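Local coordinates for putative uncharacterized protein PH0594 (Pyrococcus horikoshii, PDB 4HXF) that probably cleaves peptides as a serine protease of the prolyl oligopeptidase family, an acylaminoacyl peptidase that assembles into a self-compartmentalizing hexamer, at residues Ile45-Leu50 and Lys71-Met76; Tyr232-Lys237 and His243-Ile248; Tyr569-Lys574 and Tyr593-Glu598. All blocks are in the same frame, centred on the assembly; numbering follows the deposited sequence. Where two conformers were deposited one is given.

Interaction 1 (Ile45-Leu50 and Lys71-Met76); sequences IVIENL and KKIAFM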
loop_
_atom_site.group_PDB
_atom_site.type_symbol
_atom_site.label_atom_id
_atom_site.label_comp_id
_atom_site.label_asym_id
_atom_site.label_seq_id
_atom_site.Cartn_x
_atom_site.Cartn_y
_atom_site.Cartn_z
ATOM N N ILE A 45 -23.140 -5.803 -20.508
ATOM C CA ILE A 45 -24.500 -5.730 -21.024
ATOM C C ILE A 45 -24.459 -5.202 -22.437
ATOM O O ILE A 45 -23.778 -4.188 -22.740
ATOM C CB ILE A 45 -25.398 -4.811 -20.113
ATOM C CG1 ILE A 45 -25.585 -5.429 -18.740
ATOM C CG2 ILE A 45 -26.708 -4.496 -20.794
ATOM C CD1 ILE A 45 -26.135 -4.414 -17.677
ATOM N N VAL A 46 -25.190 -5.852 -23.334
ATOM C CA VAL A 46 -25.303 -5.438 -24.722
ATOM C C VAL A 46 -26.734 -5.023 -24.948
ATOM O O VAL A 46 -27.671 -5.714 -24.526
ATOM C CB VAL A 46 -24.902 -6.591 -25.690
ATOM C CG1 VAL A 46 -24.999 -6.091 -27.167
ATOM C CG2 VAL A 46 -23.500 -7.109 -25.298
ATOM N N ILE A 47 -26.921 -3.888 -25.573
ATOM C CA ILE A 47 -28.258 -3.365 -25.917
ATOM C C ILE A 47 -28.311 -3.274 -27.399
ATOM O O ILE A 47 -27.472 -2.598 -28.067
ATOM C CB ILE A 47 -28.482 -1.966 -25.304
ATOM C CG1 ILE A 47 -28.337 -2.077 -23.728
ATOM C CG2 ILE A 47 -29.821 -1.372 -25.730
ATOM C CD1 ILE A 47 -27.825 -0.830 -23.096
ATOM N N GLU A 48 -29.255 -4.015 -27.963
ATOM C CA GLU A 48 -29.442 -3.999 -29.417
ATOM C C GLU A 48 -30.681 -3.316 -29.827
ATOM O O GLU A 48 -31.756 -3.490 -29.208
ATOM C CB GLU A 48 -29.498 -5.350 -30.033
ATOM C CG GLU A 48 -28.296 -6.067 -29.669
ATOM C CD GLU A 48 -27.928 -7.152 -30.646
ATOM O OE1 GLU A 48 -28.545 -7.371 -31.731
ATOM O OE2 GLU A 48 -26.995 -7.822 -30.205
ATOM N N ASN A 49 -30.555 -2.523 -30.888
ATOM C CA ASN A 49 -31.777 -1.793 -31.327
ATOM C C ASN A 49 -32.193 -2.470 -32.580
ATOM O O ASN A 49 -31.456 -2.345 -33.546
ATOM C CB ASN A 49 -31.575 -0.305 -31.648
ATOM C CG ASN A 49 -32.888 0.331 -32.197
ATOM O OD1 ASN A 49 -33.400 -0.057 -33.251
ATOM N ND2 ASN A 49 -33.488 1.170 -31.405
ATOM N N LEU A 50 -33.384 -3.108 -32.555
ATOM C CA LEU A 50 -33.829 -4.026 -33.604
ATOM C C LEU A 50 -34.169 -3.160 -34.863
ATOM O O LEU A 50 -34.074 -3.626 -35.982
ATOM C CB LEU A 50 -35.018 -4.856 -33.117
ATOM C CG LEU A 50 -34.774 -5.735 -31.898
ATOM C CD1 LEU A 50 -36.061 -6.139 -31.165
ATOM C CD2 LEU A 50 -33.964 -6.917 -32.356
ATOM N N LYS A 71 -37.228 4.176 -21.428
ATOM C CA LYS A 71 -36.356 5.333 -21.401
ATOM C C LYS A 71 -35.065 5.077 -20.665
ATOM O O LYS A 71 -34.104 5.805 -20.899
ATOM C CB LYS A 71 -37.042 6.493 -20.769
ATOM C CG LYS A 71 -38.210 7.022 -21.646
ATOM C CD LYS A 71 -38.710 8.328 -21.101
ATOM C CE LYS A 71 -39.832 8.834 -22.041
ATOM N NZ LYS A 71 -41.031 9.122 -21.196
ATOM N N LYS A 72 -35.068 4.143 -19.737
ATOM C CA LYS A 72 -33.940 3.918 -18.851
ATOM C C LYS A 72 -33.664 2.446 -18.654
ATOM O O LYS A 72 -34.524 1.622 -18.884
ATOM C CB LYS A 72 -34.278 4.482 -17.487
ATOM C CG LYS A 72 -34.485 5.962 -17.530
ATOM C CD LYS A 72 -34.929 6.428 -16.156
ATOM C CE LYS A 72 -36.394 6.140 -15.885
ATOM N NZ LYS A 72 -36.859 7.090 -14.778
ATOM N N ILE A 73 -32.476 2.154 -18.250
ATOM C CA ILE A 73 -32.072 0.817 -17.860
ATOM C C ILE A 73 -31.375 0.886 -16.513
ATOM O O ILE A 73 -30.430 1.709 -16.283
ATOM C CB ILE A 73 -31.220 0.141 -18.943
ATOM C CG1 ILE A 73 -30.868 -1.261 -18.612
ATOM C CG2 ILE A 73 -29.976 0.975 -19.270
ATOM C CD1 ILE A 73 -30.385 -1.985 -19.928
ATOM N N ALA A 74 -31.856 0.023 -15.593
ATOM C CA ALA A 74 -31.190 -0.211 -14.335
ATOM C C ALA A 74 -30.274 -1.411 -14.513
ATOM O O ALA A 74 -30.546 -2.307 -15.304
ATOM C CB ALA A 74 -32.169 -0.445 -13.191
ATOM N N PHE A 75 -29.214 -1.403 -13.748
ATOM C CA PHE A 75 -28.280 -2.501 -13.704
ATOM C C PHE A 75 -27.473 -2.556 -12.502
ATOM O O PHE A 75 -27.458 -1.573 -11.752
ATOM C CB PHE A 75 -27.369 -2.469 -14.971
ATOM C CG PHE A 75 -26.470 -1.263 -15.100
ATOM C CD1 PHE A 75 -26.913 -0.110 -15.708
ATOM C CD2 PHE A 75 -25.173 -1.264 -14.585
ATOM C CE1 PHE A 75 -26.070 1.002 -15.817
ATOM C CE2 PHE A 75 -24.371 -0.170 -14.675
ATOM C CZ PHE A 75 -24.785 0.965 -15.306
ATOM N N MET A 76 -26.772 -3.684 -12.279
ATOM C CA MET A 76 -25.873 -3.855 -11.171
ATOM C C MET A 76 -24.425 -3.936 -11.592
ATOM O O MET A 76 -24.109 -4.561 -12.647
ATOM C CB MET A 76 -26.256 -5.153 -10.407
ATOM C CG MET A 76 -27.716 -5.193 -9.980
ATOM S SD MET A 76 -27.873 -4.841 -8.231
ATOM C CE MET A 76 -26.545 -5.691 -7.422
#
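Ile45 meets Phe75 through its CD1 methyl, and together with the neighbouring pair Ile47 and Ile73 they illustrate how adjacent blades of a β-propeller are held together: not by backbone pairing but by side chains that meet between the two sheets. Ile45 and Ile73 give up the most surface. Strand 40-49 belongs to one four-stranded blade and strand 72-77 to the next, and their CA atoms stay far apart, 8.8 Å from Ile45 CA to Phe75 CA. The gap is bridged entirely by hydrocarbon. Ile45 holds CG1 beside its own backbone N (chi1 -66°) and runs on extended, which carries CD1 across to the base of Phe75, 3.6 Å from CB. The two side chains approach at a slant, so the methyl meets the root of the aromatic group, with Phe75 CG at 4.1 Å from the same CD1. The ring of Phe75 lies nearly parallel to that of Trp88 within its own blade. Around this layer Ala61 touches both Ile45 and Phe75, while Pro64 packs on Ile45 and Ile73, lining the seam where the chain passes between blades. All four contact residues are buried. Ile73 reaches across with its CD1 methyl, which meets the CD1 methyl of Ile47 at 4.2 Å.

Interaction 2 (Tyr232-Lys237 and His243-Ile248); sequences YGKPEK and HDKIYI. With MG (magnesium ion), chain D.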
loop_
_atom_site.group_PDB
_atom_site.type_symbol
_atom_site.label_atom_id
_atom_site.label_comp_id
_atom_site.label_asym_id
_atom_site.label_seq_id
_atom_site.Cartn_x
_atom_site.Cartn_y
_atom_site.Cartn_z
ATOM N N TYR A 232 -46.804 -20.092 -9.971
ATOM C CA TYR A 232 -45.976 -21.228 -10.405
ATOM C C TYR A 232 -45.964 -22.303 -9.405
ATOM O O TYR A 232 -45.535 -22.064 -8.259
ATOM C CB TYR A 232 -44.536 -20.736 -10.649
ATOM C CG TYR A 232 -43.635 -21.828 -11.219
ATOM C CD1 TYR A 232 -43.549 -22.092 -12.612
ATOM C CD2 TYR A 232 -42.826 -22.545 -10.366
ATOM C CE1 TYR A 232 -42.722 -23.101 -13.096
ATOM C CE2 TYR A 232 -41.971 -23.502 -10.824
ATOM C CZ TYR A 232 -41.928 -23.787 -12.206
ATOM O OH TYR A 232 -41.033 -24.764 -12.674
ATOM N N GLY A 233 -46.467 -23.516 -9.806
ATOM C CA GLY A 233 -46.464 -24.644 -8.927
ATOM C C GLY A 233 -47.755 -25.396 -9.120
ATOM O O GLY A 233 -48.116 -25.677 -10.225
ATOM N N LYS A 234 -48.385 -25.750 -8.007
ATOM C CA LYS A 234 -49.733 -26.373 -7.985
ATOM C C LYS A 234 -50.510 -25.804 -6.812
ATOM O O LYS A 234 -49.897 -25.338 -5.837
ATOM C CB LYS A 234 -49.658 -27.873 -7.836
ATOM C CG LYS A 234 -48.864 -28.608 -8.922
ATOM C CD LYS A 234 -49.563 -28.686 -10.221
ATOM C CE LYS A 234 -50.874 -29.458 -10.148
ATOM N NZ LYS A 234 -50.625 -30.897 -10.053
ATOM N N PRO A 235 -51.894 -25.933 -6.812
ATOM C CA PRO A 235 -52.545 -25.500 -5.551
ATOM C C PRO A 235 -52.078 -26.330 -4.378
ATOM O O PRO A 235 -51.900 -25.800 -3.265
ATOM C CB PRO A 235 -54.088 -25.753 -5.811
ATOM C CG PRO A 235 -54.221 -25.391 -7.266
ATOM C CD PRO A 235 -52.900 -25.943 -7.908
ATOM N N GLU A 236 -51.905 -27.644 -4.571
ATOM C CA GLU A 236 -51.366 -28.487 -3.490
ATOM C C GLU A 236 -50.623 -29.639 -4.103
ATOM O O GLU A 236 -51.172 -30.424 -4.859
ATOM C CB GLU A 236 -52.483 -29.023 -2.558
ATOM C CG GLU A 236 -52.052 -29.803 -1.315
ATOM C CD GLU A 236 -53.314 -30.161 -0.486
ATOM O OE1 GLU A 236 -53.863 -31.228 -0.760
ATOM O OE2 GLU A 236 -53.811 -29.322 0.322
ATOM N N LYS A 237 -49.370 -29.768 -3.748
ATOM C CA LYS A 237 -48.506 -30.907 -4.178
ATOM C C LYS A 237 -48.445 -31.908 -3.090
ATOM O O LYS A 237 -48.377 -31.569 -1.904
ATOM C CB LYS A 237 -47.052 -30.420 -4.419
ATOM C CG LYS A 237 -46.916 -29.722 -5.748
ATOM C CD LYS A 237 -45.433 -29.434 -5.914
ATOM C CE LYS A 237 -45.002 -29.023 -7.230
ATOM N NZ LYS A 237 -43.547 -28.716 -7.277
ATOM N N HIS A 243 -45.006 -32.190 -11.446
ATOM C CA HIS A 243 -44.767 -31.174 -12.406
ATOM C C HIS A 243 -45.298 -29.860 -11.934
ATOM O O HIS A 243 -46.536 -29.761 -11.737
ATOM C CB HIS A 243 -45.364 -31.561 -13.741
ATOM C CG HIS A 243 -44.585 -32.626 -14.539
ATOM N ND1 HIS A 243 -43.260 -32.993 -14.285
ATOM C CD2 HIS A 243 -45.006 -33.400 -15.599
ATOM C CE1 HIS A 243 -42.888 -33.893 -15.216
ATOM N NE2 HIS A 243 -43.948 -34.145 -16.031
ATOM N N ASP A 244 -44.453 -28.851 -11.901
ATOM C CA ASP A 244 -44.936 -27.451 -11.747
ATOM C C ASP A 244 -45.639 -26.925 -12.919
ATOM O O ASP A 244 -45.231 -27.137 -14.071
ATOM C CB ASP A 244 -43.794 -26.551 -11.379
ATOM C CG ASP A 244 -43.288 -26.859 -9.997
ATOM O OD1 ASP A 244 -44.006 -26.705 -9.023
ATOM O OD2 ASP A 244 -42.226 -27.486 -9.828
ATOM N N LYS A 245 -46.781 -26.329 -12.645
ATOM C CA LYS A 245 -47.602 -25.717 -13.662
ATOM C C LYS A 245 -47.747 -24.195 -13.420
ATOM O O LYS A 245 -47.092 -23.597 -12.616
ATOM C CB LYS A 245 -48.999 -26.343 -13.644
ATOM C CG LYS A 245 -49.069 -27.864 -13.772
ATOM C CD LYS A 245 -48.466 -28.436 -15.084
ATOM C CE LYS A 245 -48.679 -29.991 -15.163
ATOM N NZ LYS A 245 -50.103 -30.442 -15.452
ATOM N N ILE A 246 -48.501 -23.538 -14.239
ATOM C CA ILE A 246 -48.753 -22.094 -14.093
ATOM C C ILE A 246 -50.293 -21.815 -14.101
ATOM O O ILE A 246 -51.107 -22.506 -14.759
ATOM C CB ILE A 246 -48.038 -21.254 -15.198
ATOM C CG1 ILE A 246 -48.442 -21.766 -16.564
ATOM C CG2 ILE A 246 -46.552 -21.187 -14.853
ATOM C CD1 ILE A 246 -47.671 -21.073 -17.698
ATOM N N TYR A 247 -50.673 -20.780 -13.369
ATOM C CA TYR A 247 -52.018 -20.359 -13.114
ATOM C C TYR A 247 -52.090 -18.830 -13.156
ATOM O O TYR A 247 -51.104 -18.146 -12.789
ATOM C CB TYR A 247 -52.477 -20.763 -11.711
ATOM C CG TYR A 247 -52.354 -22.219 -11.436
ATOM C CD1 TYR A 247 -53.434 -23.023 -11.588
ATOM C CD2 TYR A 247 -51.175 -22.775 -11.046
ATOM C CE1 TYR A 247 -53.313 -24.397 -11.412
ATOM C CE2 TYR A 247 -51.037 -24.089 -10.831
ATOM C CZ TYR A 247 -52.113 -24.916 -11.056
ATOM O OH TYR A 247 -51.941 -26.264 -10.857
ATOM N N ILE A 248 -53.204 -18.328 -13.657
ATOM C CA ILE A 248 -53.487 -16.878 -13.652
ATOM C C ILE A 248 -54.429 -16.652 -12.492
ATOM O O ILE A 248 -55.461 -17.332 -12.353
ATOM C CB ILE A 248 -54.082 -16.438 -15.020
ATOM C CG1 ILE A 248 -52.946 -16.468 -16.107
ATOM C CG2 ILE A 248 -54.747 -15.053 -14.907
ATOM C CD1 ILE A 248 -53.530 -16.394 -17.557
HETATM MG MG MG D . -40.587 -28.621 -10.521
HETATM O O HOH W 1 -43.640 -24.165 -7.157
HETATM O O HOH W 2 -39.875 -26.834 -11.545
HETATM O O HOH W 3 -48.608 -31.526 -11.819
HETATM O O HOH W 4 -41.235 -30.315 -9.523
HETATM O O HOH W 5 -38.919 -29.634 -11.213
HETATM O O HOH W 6 -39.573 -28.095 -8.683
#
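Tyr232 and Asp244 cross at about a right angle, the ring and carboxylate planes 24° apart, with Asp244 CB 3.4 Å from Tyr232 CZ. The ring is carried there by a first torsion setting CG opposite the backbone N (chi1 -175°). Lys237 comes in extended, its NZ donating to Asp244 OD1 at 2.7 Å from the syn side, 25° out of the carboxylate plane, with a weak second bond to OD2. Asp244 OD2 binds the magnesium ion at 2.1 Å, alongside Glu263 and four waters. One of these waters donates to Tyr232 OH at 2.6 Å, and the same hydroxyl is hydrogen-bonded to Val264 O; a phenylalanine here would probably leave both the metal-bound water and that carbonyl without their mate. The scaffold is a β-hairpin within a propeller blade: Gly233 and Lys245 form an antiparallel hydrogen-bonded pair where the chain turns a corner. At the backbone angles of Gly233 a side chain would collide with the carbonyl oxygen before it, favouring glycine. Tyr247 receives Gly233 O at its ring edge, 3.4 Å from CE2. Pro235 crosses that tyrosine nearly at right angles, its CD 3.1 Å from Tyr247 OH, and bent Lys234 slants past the hydroxyl.

Interaction 3 (Tyr569-Lys574 and Tyr593-Glu598); sequences YIAIFK and YKLFME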
loop_
_atom_site.group_PDB
_atom_site.type_symbol
_atom_site.label_atom_id
_atom_site.label_comp_id
_atom_site.label_asym_id
_atom_site.label_seq_id
_atom_site.Cartn_x
_atom_site.Cartn_y
_atom_site.Cartn_z
ATOM N N TYR A 569 -9.224 -42.366 -5.936
ATOM C CA TYR A 569 -8.565 -41.114 -5.855
ATOM C C TYR A 569 -9.626 -40.065 -5.532
ATOM O O TYR A 569 -10.768 -40.269 -5.970
ATOM C CB TYR A 569 -7.928 -40.730 -7.193
ATOM C CG TYR A 569 -7.023 -41.804 -7.739
ATOM C CD1 TYR A 569 -7.555 -42.847 -8.553
ATOM C CD2 TYR A 569 -5.656 -41.811 -7.429
ATOM C CE1 TYR A 569 -6.713 -43.837 -9.012
ATOM C CE2 TYR A 569 -4.836 -42.848 -7.848
ATOM C CZ TYR A 569 -5.359 -43.829 -8.686
ATOM O OH TYR A 569 -4.489 -44.826 -9.120
ATOM N N ILE A 570 -9.242 -39.013 -4.871
ATOM C CA ILE A 570 -10.153 -37.889 -4.576
ATOM C C ILE A 570 -9.544 -36.539 -4.819
ATOM O O ILE A 570 -8.411 -36.239 -4.402
ATOM C CB ILE A 570 -10.944 -38.020 -3.234
ATOM C CG1 ILE A 570 -12.029 -37.010 -3.122
ATOM C CG2 ILE A 570 -9.974 -37.935 -2.027
ATOM C CD1 ILE A 570 -12.903 -37.157 -1.859
ATOM N N ALA A 571 -10.318 -35.721 -5.611
ATOM C CA ALA A 571 -9.942 -34.334 -5.897
ATOM C C ALA A 571 -10.943 -33.466 -5.172
ATOM O O ALA A 571 -12.150 -33.554 -5.498
ATOM C CB ALA A 571 -9.905 -34.069 -7.434
ATOM N N ILE A 572 -10.494 -32.649 -4.224
ATOM C CA ILE A 572 -11.344 -31.805 -3.396
ATOM C C ILE A 572 -11.057 -30.365 -3.755
ATOM O O ILE A 572 -9.974 -29.803 -3.487
ATOM C CB ILE A 572 -11.170 -32.014 -1.895
ATOM C CG1 ILE A 572 -11.389 -33.519 -1.581
ATOM C CG2 ILE A 572 -12.157 -31.120 -1.124
ATOM C CD1 ILE A 572 -11.031 -33.883 -0.112
ATOM N N PHE A 573 -11.935 -29.766 -4.559
ATOM C CA PHE A 573 -11.753 -28.381 -4.938
ATOM C C PHE A 573 -12.103 -27.476 -3.759
ATOM O O PHE A 573 -13.074 -27.719 -3.046
ATOM C CB PHE A 573 -12.658 -28.090 -6.143
ATOM C CG PHE A 573 -12.082 -28.605 -7.474
ATOM C CD1 PHE A 573 -12.146 -29.963 -7.755
ATOM C CD2 PHE A 573 -11.296 -27.799 -8.327
ATOM C CE1 PHE A 573 -11.575 -30.474 -8.876
ATOM C CE2 PHE A 573 -10.717 -28.338 -9.434
ATOM C CZ PHE A 573 -10.801 -29.673 -9.689
ATOM N N LYS A 574 -11.217 -26.561 -3.510
ATOM C CA LYS A 574 -11.184 -25.749 -2.295
ATOM C C LYS A 574 -12.337 -24.750 -2.294
ATOM O O LYS A 574 -12.799 -24.389 -1.200
ATOM C CB LYS A 574 -9.859 -25.020 -2.183
ATOM C CG LYS A 574 -8.634 -25.958 -1.979
ATOM C CD LYS A 574 -7.499 -25.065 -1.515
ATOM C CE LYS A 574 -6.182 -25.778 -1.724
ATOM N NZ LYS A 574 -5.018 -24.892 -1.584
ATOM N N TYR A 593 -11.541 -29.983 -15.875
ATOM C CA TYR A 593 -11.636 -30.608 -17.189
ATOM C C TYR A 593 -10.401 -31.433 -17.532
ATOM O O TYR A 593 -10.510 -32.527 -18.129
ATOM C CB TYR A 593 -11.933 -29.591 -18.292
ATOM C CG TYR A 593 -13.295 -28.887 -18.250
ATOM C CD1 TYR A 593 -13.381 -27.479 -18.290
ATOM C CD2 TYR A 593 -14.432 -29.602 -18.204
ATOM C CE1 TYR A 593 -14.628 -26.875 -18.351
ATOM C CE2 TYR A 593 -15.701 -29.012 -18.173
ATOM C CZ TYR A 593 -15.765 -27.615 -18.263
ATOM O OH TYR A 593 -17.001 -26.998 -18.279
ATOM N N LYS A 594 -9.210 -30.963 -17.138
ATOM C CA LYS A 594 -7.999 -31.653 -17.514
ATOM C C LYS A 594 -7.901 -32.960 -16.685
ATOM O O LYS A 594 -7.561 -34.066 -17.191
ATOM C CB LYS A 594 -6.816 -30.752 -17.213
ATOM C CG LYS A 594 -5.492 -31.436 -17.504
ATOM C CD LYS A 594 -5.326 -31.883 -18.955
ATOM C CE LYS A 594 -3.879 -32.252 -19.309
ATOM N NZ LYS A 594 -3.672 -32.841 -20.677
ATOM N N LEU A 595 -8.300 -32.907 -15.387
ATOM C CA LEU A 595 -8.376 -34.132 -14.538
ATOM C C LEU A 595 -9.331 -35.171 -15.128
ATOM O O LEU A 595 -9.028 -36.362 -15.213
ATOM C CB LEU A 595 -8.820 -33.845 -13.094
ATOM C CG LEU A 595 -7.883 -33.120 -12.135
ATOM C CD1 LEU A 595 -8.617 -32.724 -10.851
ATOM C CD2 LEU A 595 -6.696 -34.068 -11.849
ATOM N N PHE A 596 -10.508 -34.690 -15.532
ATOM C CA PHE A 596 -11.538 -35.537 -16.049
ATOM C C PHE A 596 -11.014 -36.243 -17.291
ATOM O O PHE A 596 -11.109 -37.478 -17.432
ATOM C CB PHE A 596 -12.732 -34.653 -16.376
ATOM C CG PHE A 596 -13.975 -35.360 -16.931
ATOM C CD1 PHE A 596 -15.051 -35.648 -16.106
ATOM C CD2 PHE A 596 -14.103 -35.627 -18.297
ATOM C CE1 PHE A 596 -16.175 -36.280 -16.594
ATOM C CE2 PHE A 596 -15.255 -36.186 -18.811
ATOM C CZ PHE A 596 -16.274 -36.570 -17.936
ATOM N N MET A 597 -10.463 -35.488 -18.234
ATOM C CA MET A 597 -10.049 -36.116 -19.468
ATOM C C MET A 597 -8.871 -37.055 -19.240
ATOM O O MET A 597 -8.865 -38.148 -19.824
ATOM C CB MET A 597 -9.849 -35.077 -20.627
ATOM C CG MET A 597 -8.740 -34.097 -20.461
ATOM S SD MET A 597 -8.993 -32.537 -21.474
ATOM C CE MET A 597 -7.473 -32.795 -22.336
ATOM N N GLU A 598 -7.934 -36.673 -18.397
ATOM C CA GLU A 598 -6.799 -37.545 -18.180
ATOM C C GLU A 598 -7.077 -38.818 -17.417
ATOM O O GLU A 598 -6.494 -39.860 -17.707
ATOM C CB GLU A 598 -5.641 -36.806 -17.506
ATOM C CG GLU A 598 -5.014 -35.730 -18.393
ATOM C CD GLU A 598 -4.494 -36.287 -19.717
ATOM O OE1 GLU A 598 -3.883 -37.405 -19.681
ATOM O OE2 GLU A 598 -4.746 -35.653 -20.807
#
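Apolar packing accounts for everything that joins strand and helix here, and it passes through Leu595. In the conformer described, one of two modelled, its CD1 methyl lies 3.9 Å from Ala571 CB and equally far from Phe573 CZ; the other may meet them differently. Leucine and phenylalanine approach from opposite directions, so the ring's far end meets the methyl. Leu595 sets CG beside its backbone N (chi1 -71°) and then extends toward the sheet, where Ala571 meets it with its single methyl.

Between the two segments there is no polar contact; the helix has its own. One turn apart, Lys594 NZ forms a salt bridge with Glu598 OE2 at 3.0 Å, approaching from above the carboxylate plane, and Glu598 OE1 has a further partner in Arg602.

The strand is the last of the eight that this chain contributes to the sheet of its α/β-hydrolase fold, and the helix lies against it. Strand 538-543 flanks it within the chain; on its other edge a strand of the second subunit pairs antiparallel with Ile570 to Phe573, continuing the sheet. Phe131 of that subunit packs on Phe573 and Leu595, while helix 613-617 meets Leu595 through Val613 and Leu617.

Followed from the N terminus, the three contacts come in series, none enclosing or crossing another. Interaction 1 closes a loop of 20 residues that leaves one propeller blade and enters the next, so it joins sheet to sheet. Interaction 2, its centre about 32 Å away, closes a five-residue loop within a single later blade; His243 there also hydrogen-bonds to Tyr421 O, linking this blade to the hydrolase part. Interaction 3 lies about 40 Å from interaction 2, centre to centre, across the middle of the chain. Its 18-residue loop contains His578, which lines the inhibitor pocket and probably belongs to the catalytic triad, before helix 586-605 returns to the sheet.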